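Local coordinates for protein 1-pyrroline-5-carboxylate dehydrogenase (PDB 1UZB) that probably oxidises glutamate semialdehyde, the open form of 1-pyrroline-5-carboxylate, to glutamate with a nicotinamide cofactor, as a member of the aldehyde dehydrogenase family, at residues Arg100-Ala105 / Ala226-Gly231; Lys104-Met109 / Asp140-Tyr145; Leu247-Arg252 / Ala272-Pro277; Ala294-Glu299 / Gly447-Arg452; Ala325-Leu330 / Leu435-Asp440. All coordinates share one frame; numbering follows the deposited sequence.

Interaction 1: residues Arg100-Ala105 / Ala226-Gly231; sequences RLLLKA and AGFPPG
F228 lays its ring against helix 95-111, and L101 meets most of it. At CB the side chain turns so that CG stands anti to its own carbonyl carbon (chi1 -79°), which carries the ring over to the helix. CG comes first, 4.2 Å from L101 CD2. That methyl lies over the middle of one ring face, 3.9 Å from the F228 centroid and only 5° off the normal, a well-centred CH-pi contact. Farther out, CD1 of F228 meets the other methyl of L101, CD1, at 3.9 Å. At the tip, CZ comes 4.0 Å from L102 CD1, which sits at the edge in the plane of the ring, while CE2 has A105 CB near it on the same rim at 4.3 Å. With an alanine in place of F228, a gap would probably open against both leucines, and L101 CD2 would lose the face it rests on. L101 also spreads to P229 CD, and A226 CB packs on A105 CB at 4.0 Å. K104 passes A226 with its CG, but its NZ bonds to O of F516, the C-terminal residue of a neighbouring subunit. W90 and V198 pack on F228 as well. G227, with positive phi, closes helix 213-226 in a Schellman motif, and the loop beyond leads into strand 233-235 of what is probably the cofactor-binding domain.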
# COMPACT_ATOMS: atom_id res chain seq x y z
N ARG A 100 19.22 -16.62 2.07
CA ARG A 100 20.53 -16.33 1.50
C ARG A 100 21.24 -17.63 1.14
O ARG A 100 21.97 -17.69 0.16
CB ARG A 100 21.39 -15.52 2.47
CG ARG A 100 21.14 -14.01 2.44
CD ARG A 100 22.10 -13.26 3.35
NE ARG A 100 21.73 -13.31 4.77
CZ ARG A 100 20.85 -12.49 5.34
NH1 ARG A 100 20.26 -11.54 4.63
NH2 ARG A 100 20.56 -12.61 6.63
N LEU A 101 21.01 -18.69 1.92
CA LEU A 101 21.64 -19.97 1.63
C LEU A 101 21.12 -20.48 0.29
O LEU A 101 21.89 -20.98 -0.54
CB LEU A 101 21.34 -20.99 2.74
CG LEU A 101 22.56 -21.80 3.19
CD1 LEU A 101 22.18 -22.71 4.35
CD2 LEU A 101 23.11 -22.62 2.02
N LEU A 102 19.82 -20.36 0.06
CA LEU A 102 19.26 -20.78 -1.22
C LEU A 102 19.86 -19.96 -2.36
O LEU A 102 20.26 -20.51 -3.39
CB LEU A 102 17.73 -20.63 -1.24
CG LEU A 102 16.93 -21.89 -0.93
CD1 LEU A 102 17.13 -22.27 0.53
CD2 LEU A 102 15.45 -21.67 -1.25
N LEU A 103 19.95 -18.65 -2.17
CA LEU A 103 20.51 -17.80 -3.21
C LEU A 103 21.95 -18.21 -3.54
O LEU A 103 22.36 -18.16 -4.70
CB LEU A 103 20.46 -16.33 -2.78
CG LEU A 103 19.05 -15.75 -2.65
CD1 LEU A 103 19.14 -14.35 -2.06
CD2 LEU A 103 18.35 -15.72 -4.01
N LYS A 104 22.71 -18.62 -2.53
CA LYS A 104 24.07 -19.06 -2.77
C LYS A 104 24.03 -20.32 -3.63
O LYS A 104 24.79 -20.45 -4.60
CB LYS A 104 24.77 -19.35 -1.44
CG LYS A 104 26.06 -20.13 -1.57
CD LYS A 104 27.09 -19.44 -2.45
CE LYS A 104 27.75 -18.27 -1.74
NZ LYS A 104 28.91 -17.74 -2.53
N ALA A 105 23.14 -21.26 -3.29
CA ALA A 105 23.02 -22.49 -4.07
C ALA A 105 22.65 -22.20 -5.52
O ALA A 105 23.15 -22.86 -6.44
CB ALA A 105 21.98 -23.41 -3.44
N ALA A 226 27.29 -25.20 -1.10
CA ALA A 226 26.55 -24.03 -0.63
C ALA A 226 26.63 -23.90 0.89
O ALA A 226 26.60 -22.80 1.43
CB ALA A 226 25.09 -24.11 -1.07
N GLY A 227 26.70 -25.03 1.58
CA GLY A 227 26.82 -24.99 3.02
C GLY A 227 25.60 -25.33 3.85
O GLY A 227 25.51 -24.90 5.00
N PHE A 228 24.64 -26.06 3.30
CA PHE A 228 23.47 -26.44 4.09
C PHE A 228 23.98 -27.23 5.29
O PHE A 228 24.82 -28.12 5.14
CB PHE A 228 22.51 -27.29 3.27
CG PHE A 228 21.64 -26.49 2.33
CD1 PHE A 228 20.50 -25.85 2.80
CD2 PHE A 228 21.98 -26.35 0.99
CE1 PHE A 228 19.71 -25.08 1.95
CE2 PHE A 228 21.20 -25.59 0.13
CZ PHE A 228 20.06 -24.95 0.61
N PRO A 229 23.50 -26.91 6.50
CA PRO A 229 23.93 -27.63 7.70
C PRO A 229 23.70 -29.13 7.60
O PRO A 229 22.79 -29.59 6.91
CB PRO A 229 23.10 -26.99 8.80
CG PRO A 229 22.90 -25.59 8.30
CD PRO A 229 22.59 -25.80 6.84
N PRO A 230 24.53 -29.93 8.28
CA PRO A 230 24.37 -31.39 8.24
C PRO A 230 22.96 -31.83 8.58
O PRO A 230 22.37 -31.36 9.56
CB PRO A 230 25.39 -31.87 9.27
CG PRO A 230 26.47 -30.83 9.17
CD PRO A 230 25.68 -29.55 9.13
N GLY A 231 22.42 -32.73 7.77
CA GLY A 231 21.09 -33.26 8.01
C GLY A 231 19.93 -32.50 7.37
O GLY A 231 18.84 -33.05 7.26

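Interaction 2: residues Lys104-Met109 / Asp140-Tyr145; sequences KAAALM and DFIEYY
I142 and A106 form the centre of the apolar packing, which makes up most of this contact. I142 sends CG2 to A106 CB at 3.6 Å, the branch standing anti to its own backbone N. Its other branch, ending in CD1, passes alongside the helix to A106 CA (4.1 Å) and meets M109. The M109 chain runs out straight and then bends at its last torsion (chi3 -76°), bringing CE to 4.1 Å from I142 CD1, with SD equally near. L102 and T191 also touch I142, so its methyls are packed from several directions. A valine here, lacking CD1, would probably leave M109 CE without its partner and open a gap beside A106.

The polar side of the contact belongs to E143. Bent at chi2 (-77°), it swings its carboxylate across A106, with OE2 only 3.3 Å from A106 CB. OE2 forms a salt bridge with R110 of helix 95-111, and OE1 another with R147, one turn farther along its own helix. The carboxylate thus has an arginine partner on each helix, and the bridge to R110 ties the two together beside the apolar seam.

The axes of the two segments approach to 8.9 Å at a signed crossing angle of -158°, an antiparallel helix pair with alanines at the interface. It lies within the helical run that precedes strand 165-180 of the probable cofactor-binding domain.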
# COMPACT_ATOMS: atom_id res chain seq x y z
N LYS A 104 22.71 -18.62 -2.53
CA LYS A 104 24.07 -19.06 -2.77
C LYS A 104 24.03 -20.32 -3.63
O LYS A 104 24.79 -20.45 -4.60
CB LYS A 104 24.77 -19.35 -1.44
CG LYS A 104 26.06 -20.13 -1.57
CD LYS A 104 27.09 -19.44 -2.45
CE LYS A 104 27.75 -18.27 -1.74
NZ LYS A 104 28.91 -17.74 -2.53
N ALA A 105 23.14 -21.26 -3.29
CA ALA A 105 23.02 -22.49 -4.07
C ALA A 105 22.65 -22.20 -5.52
O ALA A 105 23.15 -22.86 -6.44
CB ALA A 105 21.98 -23.41 -3.44
N ALA A 106 21.78 -21.22 -5.75
CA ALA A 106 21.38 -20.87 -7.10
C ALA A 106 22.58 -20.33 -7.89
O ALA A 106 22.73 -20.64 -9.07
CB ALA A 106 20.26 -19.84 -7.08
N ALA A 107 23.41 -19.53 -7.23
CA ALA A 107 24.58 -18.96 -7.90
C ALA A 107 25.55 -20.07 -8.28
O ALA A 107 26.15 -20.05 -9.35
CB ALA A 107 25.27 -17.95 -6.99
N LEU A 108 25.71 -21.05 -7.39
CA LEU A 108 26.59 -22.17 -7.64
C LEU A 108 26.04 -23.04 -8.77
O LEU A 108 26.80 -23.54 -9.61
CB LEU A 108 26.78 -23.00 -6.37
CG LEU A 108 27.52 -22.29 -5.24
CD1 LEU A 108 27.51 -23.16 -3.99
CD2 LEU A 108 28.96 -21.98 -5.66
N MET A 109 24.73 -23.24 -8.80
CA MET A 109 24.12 -24.04 -9.85
C MET A 109 24.26 -23.32 -11.19
O MET A 109 24.55 -23.95 -12.22
CB MET A 109 22.64 -24.30 -9.56
CG MET A 109 21.97 -25.19 -10.60
SD MET A 109 20.28 -25.69 -10.18
CE MET A 109 20.60 -26.95 -8.95
N ASP A 140 15.45 -21.37 -11.32
CA ASP A 140 14.25 -20.56 -11.06
C ASP A 140 13.58 -20.95 -9.74
O ASP A 140 13.18 -20.08 -8.97
CB ASP A 140 13.22 -20.69 -12.19
CG ASP A 140 13.61 -19.93 -13.44
OD1 ASP A 140 14.57 -19.12 -13.40
OD2 ASP A 140 12.94 -20.13 -14.48
N PHE A 141 13.44 -22.25 -9.48
CA PHE A 141 12.81 -22.69 -8.24
C PHE A 141 13.57 -22.16 -7.03
O PHE A 141 12.96 -21.67 -6.07
CB PHE A 141 12.76 -24.23 -8.16
CG PHE A 141 11.61 -24.85 -8.90
CD1 PHE A 141 11.83 -25.94 -9.73
CD2 PHE A 141 10.31 -24.38 -8.73
CE1 PHE A 141 10.77 -26.55 -10.40
CE2 PHE A 141 9.24 -24.99 -9.39
CZ PHE A 141 9.47 -26.08 -10.22
N ILE A 142 14.89 -22.25 -7.06
CA ILE A 142 15.70 -21.78 -5.94
C ILE A 142 15.54 -20.27 -5.74
O ILE A 142 15.29 -19.81 -4.63
CB ILE A 142 17.19 -22.10 -6.15
CG1 ILE A 142 17.38 -23.61 -6.32
CG2 ILE A 142 18.00 -21.62 -4.96
CD1 ILE A 142 18.79 -24.01 -6.74
N GLU A 143 15.67 -19.51 -6.83
CA GLU A 143 15.54 -18.06 -6.77
C GLU A 143 14.14 -17.62 -6.33
O GLU A 143 13.99 -16.71 -5.52
CB GLU A 143 15.84 -17.44 -8.14
CG GLU A 143 17.27 -17.60 -8.64
CD GLU A 143 18.24 -16.63 -7.98
OE1 GLU A 143 17.79 -15.69 -7.29
OE2 GLU A 143 19.46 -16.80 -8.16
N TYR A 144 13.12 -18.30 -6.86
CA TYR A 144 11.75 -17.97 -6.53
C TYR A 144 11.40 -18.30 -5.08
O TYR A 144 10.91 -17.44 -4.35
CB TYR A 144 10.78 -18.70 -7.47
CG TYR A 144 9.34 -18.27 -7.31
CD1 TYR A 144 8.84 -17.17 -8.02
CD2 TYR A 144 8.50 -18.91 -6.42
CE1 TYR A 144 7.52 -16.74 -7.84
CE2 TYR A 144 7.19 -18.49 -6.23
CZ TYR A 144 6.71 -17.41 -6.94
OH TYR A 144 5.41 -17.00 -6.75
N TYR A 145 11.65 -19.54 -4.67
CA TYR A 145 11.34 -19.94 -3.30
C TYR A 145 12.14 -19.17 -2.25
O TYR A 145 11.64 -18.93 -1.15
CB TYR A 145 11.53 -21.46 -3.14
CG TYR A 145 10.55 -22.30 -3.93
CD1 TYR A 145 10.91 -23.56 -4.40
CD2 TYR A 145 9.26 -21.83 -4.22
CE1 TYR A 145 10.02 -24.34 -5.14
CE2 TYR A 145 8.36 -22.60 -4.97
CZ TYR A 145 8.75 -23.85 -5.43
OH TYR A 145 7.88 -24.61 -6.19

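Interaction 3: residues Leu247-Arg252 / Ala272-Pro277; sequences LVEHPR and AGRLAP
The R274 guanidinium takes E249 OE2 at its edge and in its plane. The carboxylate stands almost perpendicular, its plane turned 88° from that of the guanidinium; the pair is a salt bridge, with NH1 of R274 and OE2 of E249 3.3 Å apart. The two side chains run side by side in the same direction along the surface. In the H250 ring, ND1 receives the R252 backbone N at 2.9 Å, the donor lying in the ring plane; NE2 bonds to E77, and the ring meets Y246 edge-to-face. These bonds hold the buried H250 ring in place, while its neighbours E249 and P251 meet the other loop.

The methyl of A276 is the centre of this meeting. It lies 3.3 Å from E249 O and 3.8 Å from P251 CB. P251 CB in turn approaches P277 O at 3.4 Å. K283 bonds to the carbonyl oxygens of V248 and H250, and R274 packs on E270 of a neighbouring subunit.

The contact joins two loops of the Rossmann-like sheet: the one with 247-252 leads into strand 255-259, and the one with 272-277 completes the beta-alpha-beta crossover from that strand through helix 262-272 to the parallel strand 284-288.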
# COMPACT_ATOMS: atom_id res chain seq x y z
N LEU A 247 10.01 -45.06 4.16
CA LEU A 247 9.83 -43.68 4.61
C LEU A 247 8.39 -43.20 4.57
O LEU A 247 7.92 -42.55 5.51
CB LEU A 247 10.73 -42.75 3.78
CG LEU A 247 12.22 -42.94 4.07
CD1 LEU A 247 13.05 -42.13 3.09
CD2 LEU A 247 12.50 -42.53 5.51
N VAL A 248 7.68 -43.50 3.48
CA VAL A 248 6.29 -43.08 3.35
C VAL A 248 5.43 -43.61 4.50
O VAL A 248 4.55 -42.91 5.00
CB VAL A 248 5.71 -43.55 2.00
CG1 VAL A 248 4.19 -43.41 2.01
CG2 VAL A 248 6.31 -42.73 0.86
N GLU A 249 5.68 -44.85 4.92
CA GLU A 249 4.91 -45.48 5.98
C GLU A 249 5.48 -45.29 7.39
O GLU A 249 4.89 -45.72 8.38
CB GLU A 249 4.78 -46.99 5.70
CG GLU A 249 4.16 -47.32 4.35
CD GLU A 249 4.13 -48.81 4.07
OE1 GLU A 249 5.20 -49.46 4.13
OE2 GLU A 249 3.03 -49.34 3.79
N HIS A 250 6.63 -44.64 7.47
CA HIS A 250 7.31 -44.42 8.75
C HIS A 250 6.52 -43.51 9.69
O HIS A 250 5.98 -42.48 9.28
CB HIS A 250 8.69 -43.81 8.48
CG HIS A 250 9.68 -44.04 9.58
ND1 HIS A 250 9.54 -43.49 10.84
CD2 HIS A 250 10.83 -44.75 9.61
CE1 HIS A 250 10.57 -43.84 11.59
NE2 HIS A 250 11.37 -44.61 10.87
N PRO A 251 6.43 -43.89 10.98
CA PRO A 251 5.69 -43.05 11.92
C PRO A 251 6.35 -41.70 12.16
O PRO A 251 5.69 -40.75 12.60
CB PRO A 251 5.63 -43.91 13.18
CG PRO A 251 6.90 -44.71 13.10
CD PRO A 251 6.94 -45.10 11.64
N ARG A 252 7.64 -41.60 11.86
CA ARG A 252 8.37 -40.35 12.09
C ARG A 252 8.60 -39.47 10.85
O ARG A 252 9.39 -38.53 10.89
CB ARG A 252 9.71 -40.65 12.77
CG ARG A 252 9.57 -41.28 14.14
CD ARG A 252 8.82 -40.37 15.10
NE ARG A 252 9.51 -39.10 15.31
CZ ARG A 252 9.08 -38.13 16.11
NH1 ARG A 252 7.95 -38.28 16.78
NH2 ARG A 252 9.78 -37.01 16.23
N ALA A 272 -0.32 -42.36 3.39
CA ALA A 272 -0.20 -41.15 4.19
C ALA A 272 -1.42 -40.92 5.07
O ALA A 272 -1.34 -40.23 6.09
CB ALA A 272 0.01 -39.94 3.27
N GLY A 273 -2.55 -41.51 4.69
CA GLY A 273 -3.77 -41.34 5.46
C GLY A 273 -3.85 -42.24 6.68
O GLY A 273 -4.73 -42.07 7.52
N ARG A 274 -2.94 -43.21 6.77
CA ARG A 274 -2.94 -44.14 7.89
C ARG A 274 -2.03 -43.68 9.03
O ARG A 274 -1.03 -43.00 8.81
CB ARG A 274 -2.48 -45.53 7.43
CG ARG A 274 -3.34 -46.15 6.34
CD ARG A 274 -3.10 -47.64 6.22
NE ARG A 274 -1.74 -47.96 5.80
CZ ARG A 274 -1.27 -47.76 4.57
NH1 ARG A 274 -0.01 -48.07 4.28
NH2 ARG A 274 -2.05 -47.25 3.63
N LEU A 275 -2.39 -44.06 10.25
CA LEU A 275 -1.59 -43.72 11.42
C LEU A 275 -0.68 -44.91 11.71
O LEU A 275 -1.13 -45.94 12.21
CB LEU A 275 -2.49 -43.47 12.63
CG LEU A 275 -1.78 -42.95 13.89
CD1 LEU A 275 -1.45 -41.47 13.72
CD2 LEU A 275 -2.67 -43.15 15.11
N ALA A 276 0.60 -44.78 11.37
CA ALA A 276 1.56 -45.84 11.63
C ALA A 276 1.68 -45.99 13.14
O ALA A 276 1.43 -45.05 13.88
CB ALA A 276 2.91 -45.49 11.02
N PRO A 277 2.06 -47.18 13.62
CA PRO A 277 2.19 -47.38 15.06
C PRO A 277 3.13 -46.36 15.71
O PRO A 277 4.29 -46.24 15.31
CB PRO A 277 2.71 -48.81 15.17
CG PRO A 277 2.07 -49.48 13.99
CD PRO A 277 2.26 -48.45 12.89

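Interaction 4: residues Ala294-Glu299 / Gly447-Arg452; sequences AIIVDE and GGVYSR
S451 OG donates to D298 OD2 at 2.6 Å, reaching the carboxylate on its syn side and 18° out of its plane. D298 has CG in the crowded position between its backbone N and carbonyl carbon (chi1 67°), which brings the carboxylate to the serine. OD2 also bonds to H456 and OD1 to T300, so both buried carboxylate oxygens are satisfied.

Four backbone bonds then join the strands: G448 N to A294 O, I296 N to G448 O at 2.8 Å, Y450 N to I296 O at 2.8 Å, and the longer D298 N to Y450 O at 3.3 Å. The strands run parallel, 14° apart, as neighbours toward the 468-471 end of the mixed sheet of the domain expected to be catalytic in an aldehyde dehydrogenase; strand 325-331 flanks 293-297 and strand 468-471 flanks 446-450.

On one face of the sheet, I295 CG2 meets the Y450 ring at its edge, in plane, 3.8 Å from CD1, while V297 CG2 approaches Y450 CB at 4.1 Å. G448 is the neighbour of I295, and a side chain there would press against I295 CG1. On the face of I296 and V449 the packing is looser, CB of I296 lying 4.3 Å from V449 CG2, and F431 covers both residues.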
# COMPACT_ATOMS: atom_id res chain seq x y z
N ALA A 294 -4.75 -32.50 -23.59
CA ALA A 294 -5.22 -32.24 -24.94
C ALA A 294 -5.08 -30.81 -25.40
O ALA A 294 -5.08 -29.86 -24.60
CB ALA A 294 -6.69 -32.65 -25.05
N ILE A 295 -4.93 -30.66 -26.71
CA ILE A 295 -4.90 -29.36 -27.34
C ILE A 295 -6.09 -29.41 -28.29
O ILE A 295 -6.22 -30.35 -29.09
CB ILE A 295 -3.63 -29.10 -28.18
CG1 ILE A 295 -2.43 -28.88 -27.25
CG2 ILE A 295 -3.84 -27.88 -29.08
CD1 ILE A 295 -1.11 -28.72 -27.97
N ILE A 296 -6.96 -28.41 -28.18
CA ILE A 296 -8.13 -28.29 -29.03
C ILE A 296 -7.81 -27.26 -30.10
O ILE A 296 -7.22 -26.22 -29.80
CB ILE A 296 -9.35 -27.74 -28.26
CG1 ILE A 296 -9.81 -28.74 -27.19
CG2 ILE A 296 -10.49 -27.43 -29.24
CD1 ILE A 296 -10.88 -28.18 -26.26
N VAL A 297 -8.19 -27.54 -31.34
CA VAL A 297 -7.99 -26.57 -32.41
C VAL A 297 -9.32 -26.45 -33.16
O VAL A 297 -9.90 -27.46 -33.55
CB VAL A 297 -6.91 -27.00 -33.43
CG1 VAL A 297 -6.69 -25.88 -34.44
CG2 VAL A 297 -5.61 -27.32 -32.71
N ASP A 298 -9.83 -25.23 -33.32
CA ASP A 298 -11.07 -25.07 -34.06
C ASP A 298 -10.78 -24.45 -35.43
O ASP A 298 -9.64 -24.15 -35.75
CB ASP A 298 -12.13 -24.26 -33.28
CG ASP A 298 -11.76 -22.81 -33.06
OD1 ASP A 298 -11.10 -22.20 -33.92
OD2 ASP A 298 -12.18 -22.27 -32.01
N GLU A 299 -11.82 -24.29 -36.24
CA GLU A 299 -11.65 -23.77 -37.60
C GLU A 299 -11.19 -22.33 -37.75
O GLU A 299 -10.81 -21.92 -38.85
CB GLU A 299 -12.94 -23.97 -38.40
CG GLU A 299 -14.13 -23.17 -37.90
CD GLU A 299 -15.38 -23.40 -38.73
OE1 GLU A 299 -15.82 -24.56 -38.82
OE2 GLU A 299 -15.92 -22.42 -39.28
N GLY A 447 -3.67 -28.24 -20.72
CA GLY A 447 -4.53 -28.25 -21.88
C GLY A 447 -4.29 -26.99 -22.68
O GLY A 447 -3.75 -26.01 -22.16
N GLY A 448 -4.67 -27.02 -23.95
CA GLY A 448 -4.48 -25.86 -24.78
C GLY A 448 -5.60 -25.70 -25.79
O GLY A 448 -6.33 -26.64 -26.10
N VAL A 449 -5.74 -24.47 -26.29
CA VAL A 449 -6.72 -24.16 -27.31
C VAL A 449 -6.11 -23.21 -28.33
O VAL A 449 -5.53 -22.19 -27.96
CB VAL A 449 -7.97 -23.45 -26.76
CG1 VAL A 449 -8.93 -23.13 -27.90
CG2 VAL A 449 -8.66 -24.33 -25.73
N TYR A 450 -6.20 -23.59 -29.61
CA TYR A 450 -5.76 -22.72 -30.69
C TYR A 450 -7.06 -22.28 -31.34
O TYR A 450 -7.83 -23.11 -31.85
CB TYR A 450 -4.87 -23.44 -31.71
CG TYR A 450 -3.42 -23.49 -31.30
CD1 TYR A 450 -2.94 -24.49 -30.46
CD2 TYR A 450 -2.51 -22.51 -31.74
CE1 TYR A 450 -1.61 -24.53 -30.07
CE2 TYR A 450 -1.17 -22.54 -31.34
CZ TYR A 450 -0.73 -23.56 -30.51
OH TYR A 450 0.59 -23.62 -30.13
N SER A 451 -7.33 -20.98 -31.26
CA SER A 451 -8.54 -20.40 -31.81
C SER A 451 -8.40 -18.88 -31.83
O SER A 451 -7.68 -18.31 -31.02
CB SER A 451 -9.75 -20.76 -30.94
OG SER A 451 -10.92 -20.06 -31.36
N ARG A 452 -9.09 -18.24 -32.77
CA ARG A 452 -9.06 -16.78 -32.86
C ARG A 452 -10.37 -16.23 -32.28
O ARG A 452 -10.49 -15.03 -32.04
CB ARG A 452 -8.93 -16.32 -34.31
CG ARG A 452 -7.55 -16.47 -34.94
CD ARG A 452 -7.53 -15.71 -36.27
NE ARG A 452 -6.24 -15.74 -36.96
CZ ARG A 452 -5.88 -16.67 -37.84
NH1 ARG A 452 -4.69 -16.61 -38.41
NH2 ARG A 452 -6.71 -17.65 -38.16

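Interaction 5: residues Ala325-Leu330 / Leu435-Asp440; sequences ASRLIL and LEVAND
R327 reaches from its strand to two successive carbonyl groups in the last turn of helix 431-439. NH1 donates to A438 O at 2.8 Å in an almost straight bond (176°), arriving in the carbonyl plane on a lone pair. NH2 donates to V437 O at 2.9 Å, a more bent bond whose donor stands above the carbonyl plane and misses the lone pair. Both oxygens lie in the plane of the guanidinium, at its edge, so the pair of bonds fixes the rotation of the group. The bend at chi3 (-63°) turns the guanidinium to meet the helix end. NE has a weak hydrogen bond to K292 O. The positive charge sits where the helix exposes its carbonyls, and the helix dipole would probably favour it there.

I329, two residues along on the same side of the strand, supplies the apolar part. Its CD1 comes 3.6 Å from A438 CA, 3.8 Å from A438 CB and 3.8 Å from V437 CG1, packing over the last turn. The same methyl lies 4.3 Å above the R327 guanidinium plane, toward the rim of that face, so the isoleucine lies loosely over the guanidinium while packing on the helix. V437 also leans on I426 and V428 of the next strand, while F464 packs on A438.

The segments run nearly antiparallel, 166° apart, with axes 9.4 Å from each other. Helix 431-439 connects the parallel strands 422-428 and 446-450 and passes over strands 325-331 and 293-297 between them, a beta-alpha-beta crossover that covers one face of the sheet.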
# COMPACT_ATOMS: atom_id res chain seq x y z
N ALA A 325 1.27 -32.88 -24.82
CA ALA A 325 0.02 -33.02 -25.55
C ALA A 325 -0.03 -34.44 -26.10
O ALA A 325 0.73 -34.79 -27.00
CB ALA A 325 -0.04 -32.02 -26.70
N SER A 326 -0.90 -35.27 -25.52
CA SER A 326 -1.05 -36.65 -25.99
C SER A 326 -2.38 -36.80 -26.72
O SER A 326 -2.66 -37.86 -27.30
CB SER A 326 -0.97 -37.64 -24.81
OG SER A 326 -1.93 -37.35 -23.82
N ARG A 327 -3.19 -35.75 -26.69
CA ARG A 327 -4.47 -35.75 -27.39
C ARG A 327 -4.58 -34.48 -28.21
O ARG A 327 -4.23 -33.39 -27.74
CB ARG A 327 -5.65 -35.82 -26.41
CG ARG A 327 -5.72 -37.09 -25.57
CD ARG A 327 -6.99 -37.11 -24.73
NE ARG A 327 -7.03 -36.00 -23.78
CZ ARG A 327 -8.14 -35.46 -23.29
NH1 ARG A 327 -8.06 -34.46 -22.43
NH2 ARG A 327 -9.33 -35.92 -23.67
N LEU A 328 -5.04 -34.62 -29.45
CA LEU A 328 -5.25 -33.48 -30.34
C LEU A 328 -6.72 -33.57 -30.73
O LEU A 328 -7.13 -34.50 -31.43
CB LEU A 328 -4.36 -33.58 -31.59
CG LEU A 328 -4.59 -32.46 -32.61
CD1 LEU A 328 -4.32 -31.10 -31.98
CD2 LEU A 328 -3.67 -32.68 -33.80
N ILE A 329 -7.52 -32.63 -30.23
CA ILE A 329 -8.96 -32.61 -30.49
C ILE A 329 -9.24 -31.57 -31.55
O ILE A 329 -9.07 -30.37 -31.33
CB ILE A 329 -9.73 -32.28 -29.20
CG1 ILE A 329 -9.38 -33.31 -28.12
CG2 ILE A 329 -11.23 -32.29 -29.46
CD1 ILE A 329 -9.88 -32.94 -26.73
N LEU A 330 -9.68 -32.03 -32.72
CA LEU A 330 -9.96 -31.14 -33.84
C LEU A 330 -11.43 -31.07 -34.21
O LEU A 330 -12.07 -32.11 -34.39
CB LEU A 330 -9.16 -31.59 -35.06
CG LEU A 330 -7.65 -31.77 -34.85
CD1 LEU A 330 -7.00 -32.38 -36.09
CD2 LEU A 330 -7.03 -30.43 -34.52
N LEU A 435 -14.73 -29.47 -25.93
CA LEU A 435 -14.56 -29.28 -24.49
C LEU A 435 -15.03 -30.51 -23.72
O LEU A 435 -14.41 -30.91 -22.73
CB LEU A 435 -15.32 -28.04 -24.02
CG LEU A 435 -14.71 -26.69 -24.40
CD1 LEU A 435 -15.68 -25.58 -24.05
CD2 LEU A 435 -13.38 -26.50 -23.69
N GLU A 436 -16.13 -31.12 -24.17
CA GLU A 436 -16.65 -32.31 -23.52
C GLU A 436 -15.61 -33.43 -23.56
O GLU A 436 -15.33 -34.06 -22.54
CB GLU A 436 -17.94 -32.77 -24.20
CG GLU A 436 -19.14 -31.89 -23.91
CD GLU A 436 -20.36 -32.28 -24.72
OE1 GLU A 436 -21.45 -31.71 -24.47
OE2 GLU A 436 -20.25 -33.16 -25.60
N VAL A 437 -15.04 -33.65 -24.74
CA VAL A 437 -14.02 -34.69 -24.90
C VAL A 437 -12.77 -34.33 -24.10
O VAL A 437 -12.16 -35.20 -23.48
CB VAL A 437 -13.66 -34.87 -26.40
CG1 VAL A 437 -12.45 -35.78 -26.55
CG2 VAL A 437 -14.85 -35.47 -27.14
N ALA A 438 -12.40 -33.06 -24.12
CA ALA A 438 -11.22 -32.61 -23.39
C ALA A 438 -11.34 -32.92 -21.90
O ALA A 438 -10.39 -33.40 -21.28
CB ALA A 438 -11.00 -31.12 -23.61
N ASN A 439 -12.51 -32.65 -21.34
CA ASN A 439 -12.75 -32.87 -19.91
C ASN A 439 -12.99 -34.32 -19.52
O ASN A 439 -12.81 -34.68 -18.35
CB ASN A 439 -13.93 -32.03 -19.42
CG ASN A 439 -13.60 -30.56 -19.33
OD1 ASN A 439 -12.51 -30.19 -18.89
ND2 ASN A 439 -14.54 -29.72 -19.73
N ASP A 440 -13.39 -35.15 -20.48
CA ASP A 440 -13.70 -36.53 -20.17
C ASP A 440 -12.53 -37.50 -20.06
O ASP A 440 -12.37 -38.40 -20.89
CB ASP A 440 -14.74 -37.07 -21.16
CG ASP A 440 -15.29 -38.43 -20.75
OD1 ASP A 440 -15.31 -38.73 -19.54
OD2 ASP A 440 -15.72 -39.19 -21.64

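In the fold
The contacts fall into two close pairs and one outlier. Interactions 1 and 2 have centres about 10 Å apart and share K104 and A105: helix 95-111 packs on the end of helix 213-226 and on helix 128-149, with L102 touching I142 between them. Interactions 4 and 5 have centres about 9 Å apart in one sheet, where I295 O lies 2.9 Å from I329 N, a probable hydrogen bond. Interaction 3 is separate, about 29 Å between centres from interaction 1. Interactions 1 and 4, about 44 Å apart between centres, lie on opposite sides of the chain's centre; in this family the active site is expected in the cleft between the two main domains.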